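Local coordinates for hypothetical protein VC1899 (Vibrio cholerae, PDB 1XMX), which is of unknown function but carries a Card1-like endonuclease domain of the PDDEXK clan and may bind nucleic acid, at residues H30-G35 / S56-E61; V7-Q12 / V89-S94; L46-N51 / Y147-G152. All coordinates share one frame; numbering follows the deposited sequence.

Interactions 1 and 2 belong to one sheet, in which the strands run 56-61, 30-35, 4-9 and 88-92 side by side, all parallel. Their centres lie about 9 Å apart, and the neighbouring strands 30-35 and 4-9 join them. Residues 7-12 come first in the chain and 89-94 follow both segments of interaction 1, so the local strand pair is enclosed by the longer-range one. Interaction 3, about 14 Å from interaction 1 and 16 Å from interaction 2 between centres, starts from helix 40-52, the connection between the two strands of interaction 1. It packs that helix against helix 144-150, which leads to strand 154-156 of a second sheet, thereby connecting the two sheet-based parts.

Interaction 1 (H30-G35 / S56-E61); sequences HIIFIG and STDFFE
The ring of Phe33 meets Thr57 at its edge: Thr57 CG2 lies near the ring plane, 4.0 Å from Phe33 CE2. One face of the same ring is covered from within its own strand by Ile31, whose CG1 stands 4.1 Å above the plane, over the centre. The two strands are the ends of a beta-alpha-beta crossover, 30-35 to 56-61 through helix 40-52, in a Rossmann-like sheet, and Phe33 turns to the side covered by that helix, where it touches Tyr43, Leu46 and Leu50 and where Thr57 OG1 is hydrogen-bonded to Ser47 OG. Phe59 shares this side. Its CG is anti to the backbone N (chi1 -174°), and further out its ring lies obliquely against the Gly35 backbone, with Phe59 CE1 3.5 Å from Gly35 N; Tyr43 packs against it with the two rings almost parallel. On the other side of the sheet, Ile34 and Phe60 lie side by side and point the same way, while Ile32 CG2 rests 3.8 Å from Phe60 CB. Ala74 and Leu78 of helix 68-85 touch Phe60 here.

Five backbone bonds hold the parallel pair in register, Ile31 opposite Thr57 and Phe33 opposite Phe59. Phe33 takes part in two of them, donating from its N to Asp58 O and accepting at its O from Phe60 N, both close to straight (N-H...O 166° and 169°). At the C-terminal end, Glu61 CA makes a CA-H...O contact with Gly35 O, the two heavy atoms 3.1 Å apart.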
loop_
_atom_site.group_PDB
_atom_site.type_symbol
_atom_site.label_atom_id
_atom_site.label_comp_id
_atom_site.label_asym_id
_atom_site.label_seq_id
_atom_site.Cartn_x
_atom_site.Cartn_y
_atom_site.Cartn_z
ATOM N N HIS A 30 2.271 -3.595 25.736
ATOM C CA HIS A 30 3.147 -2.485 26.018
ATOM C C HIS A 30 4.480 -2.730 25.325
ATOM O O HIS A 30 4.939 -3.879 25.218
ATOM C CB HIS A 30 3.342 -2.268 27.530
ATOM C CG HIS A 30 4.066 -0.983 27.854
ATOM N ND1 HIS A 30 5.409 -0.939 28.191
ATOM C CD2 HIS A 30 3.645 0.309 27.853
ATOM C CE1 HIS A 30 5.769 0.314 28.419
ATOM N NE2 HIS A 30 4.725 1.091 28.200
ATOM N N ILE A 31 5.086 -1.641 24.836
ATOM C CA ILE A 31 6.411 -1.693 24.239
ATOM C C ILE A 31 7.172 -0.450 24.592
ATOM O O ILE A 31 6.628 0.665 24.604
ATOM C CB ILE A 31 6.359 -1.880 22.682
ATOM C CG1 ILE A 31 7.777 -1.860 22.054
ATOM C CG2 ILE A 31 5.380 -0.831 22.017
ATOM C CD1 ILE A 31 7.885 -2.473 20.627
ATOM N N ILE A 32 8.464 -0.639 24.813
ATOM C CA ILE A 32 9.380 0.482 24.992
ATOM C C ILE A 32 10.258 0.487 23.794
ATOM O O ILE A 32 10.930 -0.527 23.480
ATOM C CB ILE A 32 10.258 0.290 26.280
ATOM C CG1 ILE A 32 9.332 0.254 27.490
ATOM C CG2 ILE A 32 11.399 1.344 26.419
ATOM C CD1 ILE A 32 9.963 -0.200 28.740
ATOM N N PHE A 33 10.225 1.626 23.100
ATOM C CA PHE A 33 11.059 1.798 21.915
ATOM C C PHE A 33 12.336 2.459 22.405
ATOM O O PHE A 33 12.280 3.345 23.224
ATOM C CB PHE A 33 10.366 2.711 20.912
ATOM C CG PHE A 33 9.128 2.133 20.308
ATOM C CD1 PHE A 33 9.213 1.178 19.300
ATOM C CD2 PHE A 33 7.888 2.583 20.699
ATOM C CE1 PHE A 33 8.051 0.665 18.702
ATOM C CE2 PHE A 33 6.728 2.063 20.113
ATOM C CZ PHE A 33 6.817 1.121 19.115
ATOM N N ILE A 34 13.470 2.005 21.904
ATOM C CA ILE A 34 14.768 2.605 22.178
ATOM C C ILE A 34 15.160 3.398 20.915
ATOM O O ILE A 34 14.980 2.905 19.819
ATOM C CB ILE A 34 15.813 1.505 22.442
ATOM C CG1 ILE A 34 15.598 0.900 23.827
ATOM C CG2 ILE A 34 17.277 2.037 22.325
ATOM C CD1 ILE A 34 16.158 -0.496 23.953
ATOM N N GLY A 35 15.621 4.645 21.053
ATOM C CA GLY A 35 15.969 5.455 19.880
ATOM C C GLY A 35 16.801 6.649 20.337
ATOM O O GLY A 35 16.930 6.899 21.542
ATOM N N SER A 56 0.012 0.415 24.853
ATOM C CA SER A 56 0.844 1.505 25.357
ATOM C C SER A 56 2.330 1.484 24.962
ATOM O O SER A 56 2.885 0.433 24.627
ATOM C CB SER A 56 0.650 1.683 26.878
ATOM O OG SER A 56 1.120 0.567 27.559
ATOM N N THR A 57 2.964 2.662 25.025
ATOM C CA THR A 57 4.300 2.874 24.451
ATOM C C THR A 57 5.141 3.791 25.365
ATOM O O THR A 57 4.598 4.627 26.071
ATOM C CB THR A 57 4.208 3.494 23.007
ATOM O OG1 THR A 57 3.584 4.782 23.061
ATOM C CG2 THR A 57 3.334 2.661 22.069
ATOM N N ASP A 58 6.467 3.617 25.350
ATOM C CA ASP A 58 7.375 4.536 25.980
ATOM C C ASP A 58 8.573 4.619 25.091
ATOM O O ASP A 58 8.804 3.730 24.277
ATOM C CB ASP A 58 7.833 3.993 27.339
ATOM C CG ASP A 58 6.704 3.954 28.371
ATOM O OD1 ASP A 58 5.841 4.869 28.318
ATOM O OD2 ASP A 58 6.674 3.010 29.234
ATOM N N PHE A 59 9.339 5.687 25.268
ATOM C CA PHE A 59 10.477 5.984 24.468
ATOM C C PHE A 59 11.624 6.102 25.442
ATOM O O PHE A 59 11.569 6.879 26.379
ATOM C CB PHE A 59 10.298 7.330 23.706
ATOM C CG PHE A 59 11.419 7.631 22.729
ATOM C CD1 PHE A 59 11.950 6.620 21.907
ATOM C CD2 PHE A 59 11.892 8.927 22.551
ATOM C CE1 PHE A 59 12.961 6.898 20.953
ATOM C CE2 PHE A 59 12.879 9.200 21.603
ATOM C CZ PHE A 59 13.430 8.188 20.807
ATOM N N PHE A 60 12.661 5.311 25.224
ATOM C CA PHE A 60 13.848 5.363 26.055
ATOM C C PHE A 60 14.981 5.800 25.132
ATOM O O PHE A 60 15.292 5.132 24.139
ATOM C CB PHE A 60 14.124 4.002 26.699
ATOM C CG PHE A 60 15.448 3.942 27.438
ATOM C CD1 PHE A 60 16.618 3.540 26.791
ATOM C CD2 PHE A 60 15.519 4.292 28.780
ATOM C CE1 PHE A 60 17.835 3.521 27.477
ATOM C CE2 PHE A 60 16.747 4.233 29.493
ATOM C CZ PHE A 60 17.891 3.858 28.812
ATOM N N GLU A 61 15.599 6.939 25.456
ATOM C CA GLU A 61 16.581 7.561 24.556
ATOM C C GLU A 61 17.976 7.146 24.875
ATOM O O GLU A 61 18.452 7.361 26.003
ATOM C CB GLU A 61 16.555 9.087 24.667
ATOM C CG GLU A 61 15.893 9.739 23.507
ATOM C CD GLU A 61 15.824 11.236 23.612
ATOM O OE1 GLU A 61 16.817 11.877 24.102
ATOM O OE2 GLU A 61 14.765 11.765 23.178
#

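Interaction 2 (V7-Q12 / V89-S94)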
loop_
_atom_site.group_PDB
_atom_site.type_symbol
_atom_site.label_atom_id
_atom_site.label_comp_id
_atom_site.label_asym_id
_atom_site.label_seq_id
_atom_site.Cartn_x
_atom_site.Cartn_y
_atom_site.Cartn_z
ATOM N N VAL A 7 10.465 -4.807 23.832
ATOM C CA VAL A 7 11.378 -3.713 23.626
ATOM C C VAL A 7 11.814 -3.767 22.166
ATOM O O VAL A 7 12.043 -4.841 21.649
ATOM C CB VAL A 7 12.584 -3.773 24.574
ATOM C CG1 VAL A 7 13.569 -2.606 24.240
ATOM C CG2 VAL A 7 12.086 -3.658 26.040
ATOM N N GLY A 8 11.876 -2.614 21.490
ATOM C CA GLY A 8 12.260 -2.595 20.075
ATOM C C GLY A 8 13.143 -1.422 19.805
ATOM O O GLY A 8 13.157 -0.484 20.598
ATOM N N ILE A 9 13.933 -1.486 18.731
ATOM C CA ILE A 9 14.878 -0.404 18.425
ATOM C C ILE A 9 14.324 0.325 17.197
ATOM O O ILE A 9 14.135 -0.277 16.150
ATOM C CB ILE A 9 16.320 -0.885 18.107
ATOM C CG1 ILE A 9 16.891 -1.862 19.174
ATOM C CG2 ILE A 9 17.271 0.326 17.991
ATOM C CD1 ILE A 9 16.943 -1.313 20.429
ATOM N N ILE A 10 13.990 1.599 17.356
ATOM C CA ILE A 10 13.465 2.363 16.235
ATOM C C ILE A 10 14.487 2.465 15.100
ATOM O O ILE A 10 15.698 2.662 15.321
ATOM C CB ILE A 10 12.993 3.791 16.667
ATOM C CG1 ILE A 10 11.626 3.734 17.389
ATOM C CG2 ILE A 10 12.846 4.744 15.409
ATOM C CD1 ILE A 10 11.308 4.994 18.136
ATOM N N ASP A 11 13.991 2.331 13.875
ATOM C CA ASP A 11 14.758 2.749 12.717
ATOM C C ASP A 11 13.843 3.427 11.692
ATOM O O ASP A 11 12.728 3.766 12.038
ATOM C CB ASP A 11 15.648 1.623 12.147
ATOM C CG ASP A 11 14.866 0.505 11.463
ATOM O OD1 ASP A 11 13.652 0.668 11.210
ATOM O OD2 ASP A 11 15.490 -0.545 11.179
ATOM N N GLN A 12 14.328 3.663 10.466
ATOM C CA GLN A 12 13.546 4.354 9.461
ATOM C C GLN A 12 12.503 3.442 8.827
ATOM O O GLN A 12 11.582 3.904 8.216
ATOM C CB GLN A 12 14.439 4.974 8.398
ATOM C CG GLN A 12 15.616 5.769 8.981
ATOM C CD GLN A 12 15.235 7.013 9.836
ATOM O OE1 GLN A 12 14.689 7.995 9.299
ATOM N NE2 GLN A 12 15.578 6.990 11.169
ATOM N N VAL A 89 10.189 -9.266 29.805
ATOM C CA VAL A 89 10.669 -8.628 28.605
ATOM C C VAL A 89 10.826 -9.587 27.428
ATOM O O VAL A 89 11.292 -10.716 27.577
ATOM C CB VAL A 89 11.991 -7.857 28.835
ATOM C CG1 VAL A 89 12.492 -7.207 27.533
ATOM C CG2 VAL A 89 11.754 -6.793 29.874
ATOM N N LYS A 90 10.412 -9.123 26.261
ATOM C CA LYS A 90 10.715 -9.809 25.029
ATOM C C LYS A 90 11.319 -8.779 24.098
ATOM O O LYS A 90 10.760 -7.680 23.885
ATOM C CB LYS A 90 9.461 -10.444 24.393
ATOM C CG LYS A 90 8.882 -11.569 25.180
ATOM C CD LYS A 90 8.084 -12.483 24.234
ATOM C CE LYS A 90 6.955 -13.166 24.987
ATOM N NZ LYS A 90 6.252 -14.389 24.376
ATOM N N PHE A 91 12.455 -9.147 23.537
ATOM C CA PHE A 91 13.213 -8.229 22.731
ATOM C C PHE A 91 12.889 -8.558 21.253
ATOM O O PHE A 91 13.141 -9.673 20.758
ATOM C CB PHE A 91 14.714 -8.318 23.030
ATOM C CG PHE A 91 15.594 -7.427 22.113
ATOM C CD1 PHE A 91 15.181 -6.134 21.735
ATOM C CD2 PHE A 91 16.840 -7.885 21.669
ATOM C CE1 PHE A 91 16.014 -5.330 20.892
ATOM C CE2 PHE A 91 17.651 -7.117 20.870
ATOM C CZ PHE A 91 17.252 -5.818 20.481
ATOM N N ASN A 92 12.279 -7.588 20.606
ATOM C CA ASN A 92 12.047 -7.633 19.192
ATOM C C ASN A 92 13.280 -7.019 18.485
ATOM O O ASN A 92 13.489 -5.801 18.508
ATOM C CB ASN A 92 10.805 -6.827 18.843
ATOM C CG ASN A 92 10.461 -6.880 17.332
ATOM O OD1 ASN A 92 11.354 -7.131 16.475
ATOM N ND2 ASN A 92 9.183 -6.605 16.996
ATOM N N ALA A 93 14.096 -7.882 17.918
ATOM C CA ALA A 93 15.323 -7.510 17.264
ATOM C C ALA A 93 15.137 -7.327 15.757
ATOM O O ALA A 93 16.110 -7.443 15.008
ATOM C CB ALA A 93 16.375 -8.637 17.504
ATOM N N SER A 94 13.914 -7.065 15.310
ATOM C CA SER A 94 13.630 -6.925 13.879
ATOM C C SER A 94 14.266 -5.647 13.244
ATOM O O SER A 94 14.536 -5.609 12.025
ATOM C CB SER A 94 12.104 -6.892 13.635
ATOM O OG SER A 94 11.488 -8.079 14.110
HETATM O O HOH W 1 14.324 -3.702 17.218
#
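Ile9 approaches the rim of the Phe91 ring, its CG1 in the ring plane and 4.0 Å from Phe91 CE1. Phe91 CG is anti to the backbone N (chi1 176°), and the ring is turned by chi2 of 39°, with Phe91 CD1 3.4 Å from Val7 O, again at the edge. One face of the ring has Ala93 CA above it, offset toward the rim, and Phe108 meets the ring edge-to-face from helix 98-110. Earlier in the strands, Val7 and Val89 cross at a slant and touch through single methyls, Val7 CG2 and Val89 CG1.

Strands 4-9 and 88-92 are the central parallel neighbours of a Rossmann-like sheet. Val7 N donates to Lys90 O, and Val7 O accepts from Asn92 N at 2.9 Å. Past this point the strands part, and a water accepts from Ile9 N at 2.7 Å and donates to Asn92 O. Asn92 OD1 closes an Asx turn by accepting from Ser94 N and also accepts from Ser94 OG, which pairs with Val118 N. The water satisfies Ile9 N and Asn92 O, which at 4.3 Å do not bond directly, near the carboxyl ends of the strands, where Rossmann-like folds commonly place ligand sites.

Interaction 3 (L46-N51 / Y147-G152)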
loop_
_atom_site.group_PDB
_atom_site.type_symbol
_atom_site.label_atom_id
_atom_site.label_comp_id
_atom_site.label_asym_id
_atom_site.label_seq_id
_atom_site.Cartn_x
_atom_site.Cartn_y
_atom_site.Cartn_z
ATOM N N LEU A 46 4.639 5.909 15.545
ATOM C CA LEU A 46 4.451 4.542 16.036
ATOM C C LEU A 46 3.382 4.482 17.125
ATOM O O LEU A 46 2.552 3.549 17.168
ATOM C CB LEU A 46 5.762 3.994 16.632
ATOM C CG LEU A 46 6.822 3.710 15.587
ATOM C CD1 LEU A 46 8.116 3.279 16.188
ATOM C CD2 LEU A 46 6.324 2.584 14.619
ATOM N N SER A 47 3.448 5.459 18.029
ATOM C CA SER A 47 2.497 5.568 19.127
ATOM C C SER A 47 1.097 5.887 18.679
ATOM O O SER A 47 0.182 5.399 19.289
ATOM C CB SER A 47 2.948 6.636 20.102
ATOM O OG SER A 47 4.141 6.184 20.712
ATOM N N ASP A 48 0.916 6.718 17.644
ATOM C CA ASP A 48 -0.454 6.971 17.078
ATOM C C ASP A 48 -1.143 5.671 16.614
ATOM O O ASP A 48 -2.312 5.408 16.894
ATOM C CB ASP A 48 -0.393 7.930 15.893
ATOM C CG ASP A 48 0.033 9.314 16.298
ATOM O OD1 ASP A 48 -0.009 9.594 17.525
ATOM O OD2 ASP A 48 0.420 10.124 15.395
ATOM N N VAL A 49 -0.399 4.846 15.908
ATOM C CA VAL A 49 -0.938 3.584 15.445
ATOM C C VAL A 49 -1.217 2.626 16.651
ATOM O O VAL A 49 -2.316 2.020 16.778
ATOM C CB VAL A 49 0.071 2.958 14.498
ATOM C CG1 VAL A 49 -0.254 1.480 14.231
ATOM C CG2 VAL A 49 0.219 3.820 13.226
ATOM N N LEU A 50 -0.242 2.472 17.541
ATOM C CA LEU A 50 -0.421 1.446 18.633
ATOM C C LEU A 50 -1.391 1.944 19.648
ATOM O O LEU A 50 -2.233 1.172 20.086
ATOM C CB LEU A 50 0.890 1.044 19.329
ATOM C CG LEU A 50 1.775 0.181 18.395
ATOM C CD1 LEU A 50 3.266 0.272 18.829
ATOM C CD2 LEU A 50 1.324 -1.280 18.249
ATOM N N ASN A 51 -1.279 3.219 20.033
ATOM C CA ASN A 51 -2.193 3.773 21.054
ATOM C C ASN A 51 -3.676 3.652 20.684
ATOM O O ASN A 51 -4.506 3.425 21.595
ATOM C CB ASN A 51 -1.886 5.235 21.426
ATOM C CG ASN A 51 -0.587 5.400 22.233
ATOM O OD1 ASN A 51 -0.128 6.548 22.453
ATOM N ND2 ASN A 51 0.017 4.278 22.668
ATOM N N TYR A 147 -0.112 2.285 7.965
ATOM C CA TYR A 147 1.124 2.280 7.201
ATOM C C TYR A 147 1.542 3.681 6.841
ATOM O O TYR A 147 2.705 4.035 6.998
ATOM C CB TYR A 147 0.955 1.498 5.901
ATOM C CG TYR A 147 1.957 0.376 5.823
ATOM C CD1 TYR A 147 3.279 0.626 5.497
ATOM C CD2 TYR A 147 1.591 -0.937 6.110
ATOM C CE1 TYR A 147 4.204 -0.401 5.438
ATOM C CE2 TYR A 147 2.522 -1.988 6.057
ATOM C CZ TYR A 147 3.815 -1.699 5.702
ATOM O OH TYR A 147 4.742 -2.695 5.639
ATOM N N LEU A 148 0.603 4.497 6.362
ATOM C CA LEU A 148 0.957 5.855 6.009
ATOM C C LEU A 148 1.414 6.647 7.219
ATOM O O LEU A 148 2.409 7.393 7.123
ATOM C CB LEU A 148 -0.156 6.575 5.251
ATOM C CG LEU A 148 -0.575 5.880 3.941
ATOM C CD1 LEU A 148 -1.818 6.504 3.351
ATOM C CD2 LEU A 148 0.533 5.894 2.918
ATOM N N THR A 149 0.708 6.510 8.345
ATOM C CA THR A 149 1.085 7.224 9.545
ATOM C C THR A 149 2.528 6.868 9.915
ATOM O O THR A 149 3.373 7.737 10.157
ATOM C CB THR A 149 0.170 6.852 10.700
ATOM O OG1 THR A 149 -1.147 7.229 10.338
ATOM C CG2 THR A 149 0.594 7.556 12.013
ATOM N N ILE A 150 2.807 5.586 9.960
ATOM C CA ILE A 150 4.142 5.148 10.325
ATOM C C ILE A 150 5.201 5.855 9.504
ATOM O O ILE A 150 6.246 6.226 10.058
ATOM C CB ILE A 150 4.313 3.630 10.211
ATOM C CG1 ILE A 150 3.497 2.952 11.324
ATOM C CG2 ILE A 150 5.829 3.258 10.279
ATOM C CD1 ILE A 150 3.477 1.420 11.234
ATOM N N PHE A 151 4.946 6.029 8.200
ATOM C CA PHE A 151 5.945 6.631 7.320
ATOM C C PHE A 151 5.835 8.140 7.086
ATOM O O PHE A 151 6.443 8.685 6.161
ATOM C CB PHE A 151 6.042 5.863 6.010
ATOM C CG PHE A 151 6.739 4.534 6.163
ATOM C CD1 PHE A 151 8.119 4.454 6.125
ATOM C CD2 PHE A 151 6.019 3.369 6.337
ATOM C CE1 PHE A 151 8.754 3.258 6.278
ATOM C CE2 PHE A 151 6.661 2.174 6.475
ATOM C CZ PHE A 151 8.028 2.111 6.441
ATOM N N GLY A 152 5.058 8.805 7.927
ATOM C CA GLY A 152 5.080 10.267 7.979
ATOM C C GLY A 152 4.130 10.984 7.052
ATOM O O GLY A 152 4.300 12.192 6.797
#
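Val49 sets its CG2 anti to the carbonyl carbon (chi1, measured to CG1, is 166°), and this methyl meets both Thr149 and Ile150. In Thr149 the hydroxyl OG1 is the atom anti to the carbonyl carbon (chi1 -61°), leaving CG2 anti to the backbone N and facing helix 40-52. The threonine therefore offers a methyl to the contact, while its hydroxyl bonds back to Ala145 O of its own helix. The two methyls, Val49 CG2 and Thr149 CG2, are 3.9 Å apart, and the side chains slide past each other in opposite directions. Ile150 comes in differently: it crosses Val49 at about a right angle and presents its methylene, CG1, at 3.9 Å from Val49 CG2.

The contact lies where the Rossmann-like domain meets the part built on a second sheet: helix 40-52 is the crossover helix of that domain, and helix 144-150 lies in the passage to strand 154-156 of the second sheet. Leu46 packs on Ile10 and Val18, yet the end of its side chain also reaches across, with Leu46 CD2 4.4 Å from Ile150 CG1. At the more exposed margin, Asp48 CB is 4.0 Å from Thr149 CG2.

Helix 144-150 stops directly after these contacts in a Schellman motif. Phe151 leaves helical torsions, its ring carrying Ile150 CG2 above one face toward the rim. Gly152, at positive phi (89°), is the C-prime residue; Ala153 N bonds to Leu148 O, and Gly152 N to Thr149 O at 3.0 Å.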